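Local coordinates for protein methylglyoxal reductase (NADPH-dependent) (Candida albicans SC5314, PDB 6KWS) that probably reduces methylglyoxal using NADPH as the hydride donor, as a member of the dihydroflavonol-4-reductase subfamily of extended short-chain dehydrogenases, at residues Gln259-Ser265 against Lys311-Leu316; Ile143-Asp147 against Asp308-Ser312; Ile218-Leu222 against Thr330-Ile334. The protein carries 1 engineered substitution. One frame throughout, in Å; residues are numbered along the deposited sequence.

Contact 1 (Gln259-Ser265 against Lys311-Leu316)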
loop_
_atom_site.group_PDB
_atom_site.type_symbol
_atom_site.label_atom_id
_atom_site.label_comp_id
_atom_site.label_asym_id
_atom_site.label_seq_id
_atom_site.Cartn_x
_atom_site.Cartn_y
_atom_site.Cartn_z
ATOM N N GLN A 259 0.734 -8.602 14.569
ATOM C CA GLN A 259 0.281 -7.229 14.701
ATOM C C GLN A 259 -0.346 -6.750 13.398
ATOM O O GLN A 259 0.045 -7.180 12.306
ATOM C CB GLN A 259 1.429 -6.287 15.089
ATOM C CG GLN A 259 2.041 -6.568 16.454
ATOM C CD GLN A 259 1.003 -6.703 17.555
ATOM O OE1 GLN A 259 0.095 -5.890 17.683
ATOM N NE2 GLN A 259 1.119 -7.765 18.335
ATOM N N ARG A 260 -1.345 -5.872 13.535
ATOM C CA ARG A 260 -1.831 -5.028 12.448
ATOM C C ARG A 260 -1.225 -3.647 12.632
ATOM O O ARG A 260 -1.483 -2.991 13.644
ATOM C CB ARG A 260 -3.344 -4.896 12.458
ATOM C CG ARG A 260 -4.116 -6.159 12.303
ATOM C CD ARG A 260 -5.558 -5.789 12.548
ATOM N NE ARG A 260 -6.269 -5.441 11.324
ATOM C CZ ARG A 260 -7.304 -4.606 11.283
ATOM N NH1 ARG A 260 -7.729 -4.018 12.403
ATOM N NH2 ARG A 260 -7.913 -4.356 10.124
ATOM N N ILE A 261 -0.432 -3.199 11.671
ATOM C CA ILE A 261 0.295 -1.952 11.822
ATOM C C ILE A 261 -0.385 -0.900 10.957
ATOM O O ILE A 261 -0.444 -1.024 9.726
ATOM C CB ILE A 261 1.783 -2.121 11.485
ATOM C CG1 ILE A 261 2.444 -3.016 12.528
ATOM C CG2 ILE A 261 2.489 -0.831 11.609
ATOM C CD1 ILE A 261 3.231 -4.143 11.952
ATOM N N LEU A 262 -0.915 0.126 11.605
ATOM C CA LEU A 262 -1.549 1.228 10.895
ATOM C C LEU A 262 -0.471 2.188 10.380
ATOM O O LEU A 262 0.405 2.626 11.142
ATOM C CB LEU A 262 -2.535 1.925 11.828
ATOM C CG LEU A 262 -3.812 2.560 11.295
ATOM C CD1 LEU A 262 -4.717 3.017 12.467
ATOM C CD2 LEU A 262 -3.452 3.727 10.401
ATOM N N LEU A 263 -0.513 2.504 9.089
ATOM C CA LEU A 263 0.444 3.434 8.506
ATOM C C LEU A 263 -0.303 4.674 8.068
ATOM O O LEU A 263 -0.998 4.675 7.042
ATOM C CB LEU A 263 1.234 2.814 7.362
ATOM C CG LEU A 263 2.544 2.558 8.102
ATOM C CD1 LEU A 263 2.514 1.192 8.784
ATOM C CD2 LEU A 263 3.792 2.795 7.293
ATOM N N ASN A 264 -0.162 5.724 8.875
ATOM C CA ASN A 264 -0.777 7.005 8.584
ATOM C C ASN A 264 0.075 8.110 9.185
ATOM O O ASN A 264 0.399 8.088 10.375
ATOM C CB ASN A 264 -2.204 7.078 9.123
ATOM C CG ASN A 264 -2.893 8.378 8.734
ATOM O OD1 ASN A 264 -3.410 8.505 7.635
ATOM N ND2 ASN A 264 -2.882 9.350 9.628
ATOM N N SER A 265 0.432 9.071 8.348
ATOM C CA SER A 265 1.183 10.238 8.751
ATOM C C SER A 265 0.313 11.436 9.131
ATOM O O SER A 265 0.782 12.325 9.848
ATOM C CB SER A 265 2.108 10.639 7.607
ATOM O OG SER A 265 3.050 11.602 8.038
ATOM N N LYS A 311 0.624 2.935 18.935
ATOM C CA LYS A 311 1.282 1.643 19.062
ATOM C C LYS A 311 2.024 1.268 17.782
ATOM O O LYS A 311 3.144 0.740 17.832
ATOM C CB LYS A 311 0.244 0.593 19.451
ATOM C CG LYS A 311 0.702 -0.840 19.293
ATOM C CD LYS A 311 0.149 -1.462 18.007
ATOM C CE LYS A 311 0.215 -2.966 18.105
ATOM N NZ LYS A 311 1.585 -3.426 18.546
ATOM N N SER A 312 1.429 1.558 16.621
ATOM C CA SER A 312 2.137 1.333 15.364
ATOM C C SER A 312 3.401 2.186 15.277
ATOM O O SER A 312 4.461 1.699 14.871
ATOM C CB SER A 312 1.208 1.619 14.184
ATOM O OG SER A 312 0.159 0.673 14.117
ATOM N N ARG A 313 3.319 3.456 15.674
ATOM C CA ARG A 313 4.510 4.307 15.656
ATOM C C ARG A 313 5.577 3.833 16.637
ATOM O O ARG A 313 6.778 3.976 16.364
ATOM C CB ARG A 313 4.121 5.733 15.970
ATOM C CG ARG A 313 3.079 6.236 15.040
ATOM C CD ARG A 313 3.515 7.330 14.179
ATOM N NE ARG A 313 2.396 8.219 13.893
ATOM C CZ ARG A 313 2.454 9.342 13.188
ATOM N NH1 ARG A 313 3.607 9.725 12.695
ATOM N NH2 ARG A 313 1.356 10.052 12.990
ATOM N N GLU A 314 5.168 3.316 17.797
ATOM C CA GLU A 314 6.140 2.720 18.702
ATOM C C GLU A 314 6.755 1.477 18.084
ATOM O O GLU A 314 7.955 1.224 18.236
ATOM C CB GLU A 314 5.488 2.366 20.039
ATOM C CG GLU A 314 4.897 3.542 20.818
ATOM C CD GLU A 314 4.368 3.122 22.197
ATOM O OE1 GLU A 314 4.347 1.899 22.504
ATOM O OE2 GLU A 314 3.962 4.024 22.967
ATOM N N LEU A 315 5.946 0.687 17.390
ATOM C CA LEU A 315 6.457 -0.549 16.826
ATOM C C LEU A 315 7.523 -0.273 15.775
ATOM O O LEU A 315 8.483 -1.045 15.646
ATOM C CB LEU A 315 5.287 -1.336 16.250
ATOM C CG LEU A 315 5.362 -2.848 16.209
ATOM C CD1 LEU A 315 6.045 -3.419 17.443
ATOM C CD2 LEU A 315 3.936 -3.355 16.090
ATOM N N LEU A 316 7.397 0.845 15.050
ATOM C CA LEU A 316 8.270 1.138 13.915
ATOM C C LEU A 316 9.452 2.006 14.320
ATOM O O LEU A 316 10.567 1.809 13.835
ATOM C CB LEU A 316 7.475 1.818 12.790
ATOM C CG LEU A 316 6.261 0.974 12.428
ATOM C CD1 LEU A 316 5.365 1.663 11.413
ATOM C CD2 LEU A 316 6.682 -0.432 11.952
#
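Strand 260-263 and helix 311-316 meet almost at right angles: their N-to-C directions differ by 98°, and their axes approach to 7.5 Å. The closest CA pair, Ile261 and Ser312, is only 5.2 Å apart, an approach that a small residue such as serine makes possible. Gln259, Ile261 and Leu263 make backbone hydrogen bonds with the parallel strand 188-194, so the amide of Leu262 faces the other edge of its strand. There Ser312 meets it, with Leu262 N donating to Ser312 OG over 2.8 Å. The same hydroxyl donates to Glu145, which gives it partners in both directions. Beside this polar point lies an aliphatic layer. Ile261 CG1 touches Leu315 CD2 at 3.9 Å, Ile261 CG2 touches Leu316 CD1 at 3.8 Å, and Leu263 CD1 reaches the same Leu316 CD1 at 3.9 Å; Ala246 and Ile249 of helix 240-252 cover Leu316 further. Long, flexible side chains suit the margins. The methylene CG of Gln259 rests 3.7 Å from Leu315 CD2, and its OE1 lies 3.0 Å from Lys311 NZ. At the other end Arg313, salt-bridged to Asp309, holds its guanidinium under the carbonyl of Asn264, whose O lies over one face, 3.4 Å from Arg313 NH2. The CA-to-CB bond of Arg260 points away, its guanidinium pairing with Glu172 (salt bridge) and Trp148 (cation-pi). The contact thus joins a helix of the C-terminal part to a strand of the Rossmann-type central sheet: leucine and isoleucine form its apolar part, long polar side chains its margins, and one serine hydroxyl accepts a backbone amide turned from strand 188-194.

Contact 2 (Ile143-Asp147 against Asp308-Ser312)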
loop_
_atom_site.group_PDB
_atom_site.type_symbol
_atom_site.label_atom_id
_atom_site.label_comp_id
_atom_site.label_asym_id
_atom_site.label_seq_id
_atom_site.Cartn_x
_atom_site.Cartn_y
_atom_site.Cartn_z
ATOM N N ILE A 143 -9.720 6.101 16.150
ATOM C CA ILE A 143 -9.553 4.870 15.380
ATOM C C ILE A 143 -8.141 4.331 15.560
ATOM O O ILE A 143 -7.162 5.056 15.330
ATOM C CB ILE A 143 -9.847 5.079 13.894
ATOM C CG1 ILE A 143 -11.280 5.567 13.705
ATOM C CG2 ILE A 143 -9.607 3.781 13.154
ATOM C CD1 ILE A 143 -11.692 5.703 12.240
ATOM N N THR A 144 -8.044 3.046 15.931
ATOM C CA THR A 144 -6.799 2.355 16.282
ATOM C C THR A 144 -6.690 1.043 15.510
ATOM O O THR A 144 -7.595 0.648 14.769
ATOM C CB THR A 144 -6.720 2.051 17.787
ATOM O OG1 THR A 144 -7.658 1.008 18.100
ATOM C CG2 THR A 144 -7.017 3.314 18.623
ATOM N N GLU A 145 -5.579 0.340 15.730
ATOM C CA GLU A 145 -5.336 -0.931 15.060
ATOM C C GLU A 145 -6.381 -1.997 15.406
ATOM O O GLU A 145 -6.507 -2.991 14.676
ATOM C CB GLU A 145 -3.935 -1.427 15.413
ATOM C CG GLU A 145 -2.802 -0.464 15.060
ATOM C CD GLU A 145 -2.495 0.588 16.140
ATOM O OE1 GLU A 145 -1.482 1.327 15.982
ATOM O OE2 GLU A 145 -3.257 0.682 17.135
ATOM N N LYS A 146 -7.138 -1.822 16.496
ATOM C CA LYS A 146 -8.143 -2.817 16.848
ATOM C C LYS A 146 -9.446 -2.636 16.102
ATOM O O LYS A 146 -10.218 -3.592 16.015
ATOM C CB LYS A 146 -8.431 -2.781 18.344
ATOM C CG LYS A 146 -7.201 -2.529 19.154
ATOM C CD LYS A 146 -7.018 -3.531 20.247
ATOM C CE LYS A 146 -5.854 -3.105 21.114
ATOM N NZ LYS A 146 -5.595 -4.027 22.243
ATOM N N ASP A 147 -9.713 -1.443 15.576
ATOM C CA ASP A 147 -10.945 -1.193 14.842
ATOM C C ASP A 147 -10.966 -1.952 13.518
ATOM O O ASP A 147 -9.950 -2.065 12.828
ATOM C CB ASP A 147 -11.111 0.305 14.593
ATOM C CG ASP A 147 -11.508 1.067 15.851
ATOM O OD1 ASP A 147 -10.612 1.477 16.639
ATOM O OD2 ASP A 147 -12.730 1.229 16.058
ATOM N N ASP A 308 -5.459 7.074 15.753
ATOM C CA ASP A 308 -4.526 6.920 16.867
ATOM C C ASP A 308 -3.606 5.742 16.572
ATOM O O ASP A 308 -3.896 4.603 16.947
ATOM C CB ASP A 308 -5.255 6.733 18.188
ATOM C CG ASP A 308 -4.304 6.597 19.354
ATOM O OD1 ASP A 308 -3.101 6.890 19.172
ATOM O OD2 ASP A 308 -4.761 6.206 20.452
ATOM N N ASP A 309 -2.475 6.030 15.921
ATOM C CA ASP A 309 -1.498 5.017 15.541
ATOM C C ASP A 309 -0.301 4.977 16.489
ATOM O O ASP A 309 0.795 4.573 16.082
ATOM C CB ASP A 309 -1.045 5.221 14.089
ATOM C CG ASP A 309 -0.348 6.575 13.845
ATOM O OD1 ASP A 309 -0.733 7.593 14.459
ATOM O OD2 ASP A 309 0.583 6.617 13.004
ATOM N N THR A 310 -0.505 5.345 17.763
ATOM C CA THR A 310 0.591 5.371 18.733
ATOM C C THR A 310 1.346 4.044 18.764
ATOM O O THR A 310 2.570 4.011 18.604
ATOM C CB THR A 310 0.054 5.720 20.124
ATOM O OG1 THR A 310 -0.902 6.775 20.004
ATOM C CG2 THR A 310 1.165 6.205 21.017
ATOM N N LYS A 311 0.624 2.935 18.935
ATOM C CA LYS A 311 1.282 1.643 19.062
ATOM C C LYS A 311 2.024 1.268 17.782
ATOM O O LYS A 311 3.144 0.740 17.832
ATOM C CB LYS A 311 0.244 0.593 19.451
ATOM C CG LYS A 311 0.702 -0.840 19.293
ATOM C CD LYS A 311 0.149 -1.462 18.007
ATOM C CE LYS A 311 0.215 -2.966 18.105
ATOM N NZ LYS A 311 1.585 -3.426 18.546
ATOM N N SER A 312 1.429 1.558 16.621
ATOM C CA SER A 312 2.137 1.333 15.364
ATOM C C SER A 312 3.401 2.186 15.277
ATOM O O SER A 312 4.461 1.699 14.871
ATOM C CB SER A 312 1.208 1.619 14.184
ATOM O OG SER A 312 0.159 0.673 14.117
#
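Asp308 opens the second segment by continuing a two-stranded parallel pairing, strand 142-143 beside strand 306-307: its N donates to Ile143 O at 2.7 Å, nearly straight at 165°. Its side chain serves its own segment, with Asp308 OD1 very close to Thr310 OG1 (2.4 Å) and weakly bound by Thr310 N (3.3 Å), while its CB packs 3.9 Å from Thr144 CG2. Asp309 sits at the N-cap position but makes no capping bond with its side chain, which instead forms a salt bridge with Arg313; Glu145 OE1 comes within 3.7 Å of Asp309 CA. At Lys311 the aliphatic CD lies 3.8 Å from Glu145 OE1, and the amine leads off toward Gln259. Ser312 completes the walk: both its N (3.0 Å) and its OG (2.6 Å) donate to Glu145 OE1. Glutamate is long enough to reach this first helical turn from a compact loop. That loop, Thr144 to Asp147, is a type I turn closed by Asp147 N to Thr144 O at 3.1 Å. Thr144 also forms an ST turn, its OG1 accepting from Lys146 N at 3.3 Å, and Asp147 OD1 accepts from Thr144 N at 3.1 Å. One carboxylate oxygen therefore gathers a first-turn helix amide and the hydroxyl of the same buried serine, with its negative charge at the positive end of the helix dipole.

Contact 3 (Ile218-Leu222 against Thr330-Ile334)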
loop_
_atom_site.group_PDB
_atom_site.type_symbol
_atom_site.label_atom_id
_atom_site.label_comp_id
_atom_site.label_asym_id
_atom_site.label_seq_id
_atom_site.Cartn_x
_atom_site.Cartn_y
_atom_site.Cartn_z
ATOM N N ILE A 218 -2.917 13.656 -6.282
ATOM C CA ILE A 218 -2.002 14.778 -6.475
ATOM C C ILE A 218 -1.902 15.138 -7.953
ATOM O O ILE A 218 -1.986 16.311 -8.338
ATOM C CB ILE A 218 -0.628 14.426 -5.880
ATOM C CG1 ILE A 218 -0.767 14.293 -4.358
ATOM C CG2 ILE A 218 0.404 15.466 -6.259
ATOM C CD1 ILE A 218 0.397 13.658 -3.662
ATOM N N ASN A 219 -1.719 14.124 -8.801
ATOM C CA ASN A 219 -1.626 14.343 -10.240
ATOM C C ASN A 219 -2.858 15.061 -10.781
ATOM O O ASN A 219 -2.742 15.937 -11.646
ATOM C CB ASN A 219 -1.443 13.003 -10.953
ATOM C CG ASN A 219 -0.770 13.149 -12.292
ATOM O OD1 ASN A 219 -0.020 14.092 -12.507
ATOM N ND2 ASN A 219 -1.049 12.232 -13.207
ATOM N N SER A 220 -4.048 14.699 -10.290
ATOM C CA SER A 220 -5.262 15.290 -10.830
ATOM C C SER A 220 -5.334 16.785 -10.532
ATOM O O SER A 220 -5.919 17.544 -11.317
ATOM C CB SER A 220 -6.482 14.558 -10.282
ATOM O OG SER A 220 -6.759 14.983 -8.961
ATOM N N ILE A 221 -4.726 17.231 -9.425
ATOM C CA ILE A 221 -4.577 18.667 -9.176
ATOM C C ILE A 221 -3.806 19.339 -10.311
ATOM O O ILE A 221 -4.169 20.431 -10.767
ATOM C CB ILE A 221 -3.880 18.926 -7.830
ATOM C CG1 ILE A 221 -4.657 18.336 -6.649
ATOM C CG2 ILE A 221 -3.632 20.401 -7.655
ATOM C CD1 ILE A 221 -6.069 18.780 -6.570
ATOM N N LEU A 222 -2.720 18.712 -10.775
ATOM C CA LEU A 222 -1.871 19.357 -11.774
ATOM C C LEU A 222 -2.560 19.541 -13.118
ATOM O O LEU A 222 -2.055 20.300 -13.947
ATOM C CB LEU A 222 -0.577 18.565 -11.985
ATOM C CG LEU A 222 0.311 18.453 -10.752
ATOM C CD1 LEU A 222 1.552 17.645 -11.024
ATOM C CD2 LEU A 222 0.673 19.828 -10.274
ATOM N N THR A 330 6.712 14.219 -4.849
ATOM C CA THR A 330 5.874 13.596 -5.866
ATOM C C THR A 330 5.733 14.500 -7.081
ATOM O O THR A 330 5.906 14.056 -8.225
ATOM C CB THR A 330 4.492 13.279 -5.285
ATOM O OG1 THR A 330 4.638 12.517 -4.087
ATOM C CG2 THR A 330 3.628 12.503 -6.276
ATOM N N VAL A 331 5.370 15.762 -6.844
ATOM C CA VAL A 331 5.182 16.688 -7.949
ATOM C C VAL A 331 6.495 16.885 -8.699
ATOM O O VAL A 331 6.521 16.889 -9.941
ATOM C CB VAL A 331 4.611 18.026 -7.437
ATOM C CG1 VAL A 331 4.537 19.056 -8.582
ATOM C CG2 VAL A 331 3.252 17.816 -6.826
ATOM N N GLU A 332 7.601 17.061 -7.956
ATOM C CA GLU A 332 8.906 17.262 -8.577
ATOM C C GLU A 332 9.180 16.155 -9.575
ATOM O O GLU A 332 9.551 16.404 -10.728
ATOM C CB GLU A 332 10.000 17.295 -7.510
ATOM C CG GLU A 332 11.209 18.160 -7.877
ATOM C CD GLU A 332 12.515 17.714 -7.191
ATOM O OE1 GLU A 332 13.576 18.342 -7.457
ATOM O OE2 GLU A 332 12.486 16.734 -6.398
ATOM N N GLN A 333 8.934 14.918 -9.154
ATOM C CA GLN A 333 9.177 13.776 -10.017
ATOM C C GLN A 333 8.306 13.834 -11.258
ATOM O O GLN A 333 8.799 13.702 -12.372
ATOM C CB GLN A 333 8.935 12.505 -9.231
ATOM C CG GLN A 333 9.546 11.277 -9.821
ATOM C CD GLN A 333 9.042 10.037 -9.133
ATOM O OE1 GLN A 333 7.874 9.956 -8.752
ATOM N NE2 GLN A 333 9.921 9.070 -8.946
ATOM N N ILE A 334 7.009 14.062 -11.087
ATOM C CA ILE A 334 6.099 14.128 -12.228
ATOM C C ILE A 334 6.521 15.230 -13.194
ATOM O O ILE A 334 6.599 15.019 -14.411
ATOM C CB ILE A 334 4.653 14.349 -11.745
ATOM C CG1 ILE A 334 4.181 13.194 -10.856
ATOM C CG2 ILE A 334 3.724 14.578 -12.923
ATOM C CD1 ILE A 334 2.743 13.348 -10.350
#
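Two helices, 218-222 and 330-334, cross at -58° with their axes 10.7 Å apart, a gap wide enough to be filled by branched side chains from both sides. Val331 forms the central bump: its CG2 meets Ile218 CG2 at 3.7 Å and its CG1 meets Leu222 CD1 at 4.1 Å, so it fits the hollow between residues one helical turn apart. Leu222 in return pushes its CD1 toward the hollow between Val331 and Ile334, whose CG2 is 4.2 Å away. Ile334 extends its CD1 to within 3.6 Å of Asn219 OD1; the amide nitrogen of that asparagine is held by Glu216 and Gln209. At the other end Ile218 CD1 lies 4.3 Å from Thr330 CG2, the methyl face of a threonine whose hydroxyl bonds back to Ser326. Helix 270-280 closes one flank, with Leu273 on Ile218 and Ile277 on Val331. What joins these helices is essentially shape-matched aliphatic packing, while the amide nitrogen of Asn219 and the hydroxyl of Thr330 bond within or beside their own helices.

Contacts 1 and 2 form one continuous patch, their centres 7 Å apart. They share Lys311 and Ser312 of helix 310-316, and Arg260 NH1 also bridges them, lying 2.8 Å from Glu145 O and 3.0 Å from Asp147 O. Contact 3 lies apart, its centre 27 Å from contact 1 and 30 Å from contact 2, yet helix 323-337 directly follows helix 310-316. Along the chain come 143-147, 218-222, 259-265, 308-316 and then 330-334, so contacts 2 and 3 interleave. The C-terminal segments thus fold back on earlier ones at two distant places: beside the nine-stranded sheet, and against helix 216-222, where Thr330 lies about 7 Å, between side chains, from the NADPH-binding Phe12.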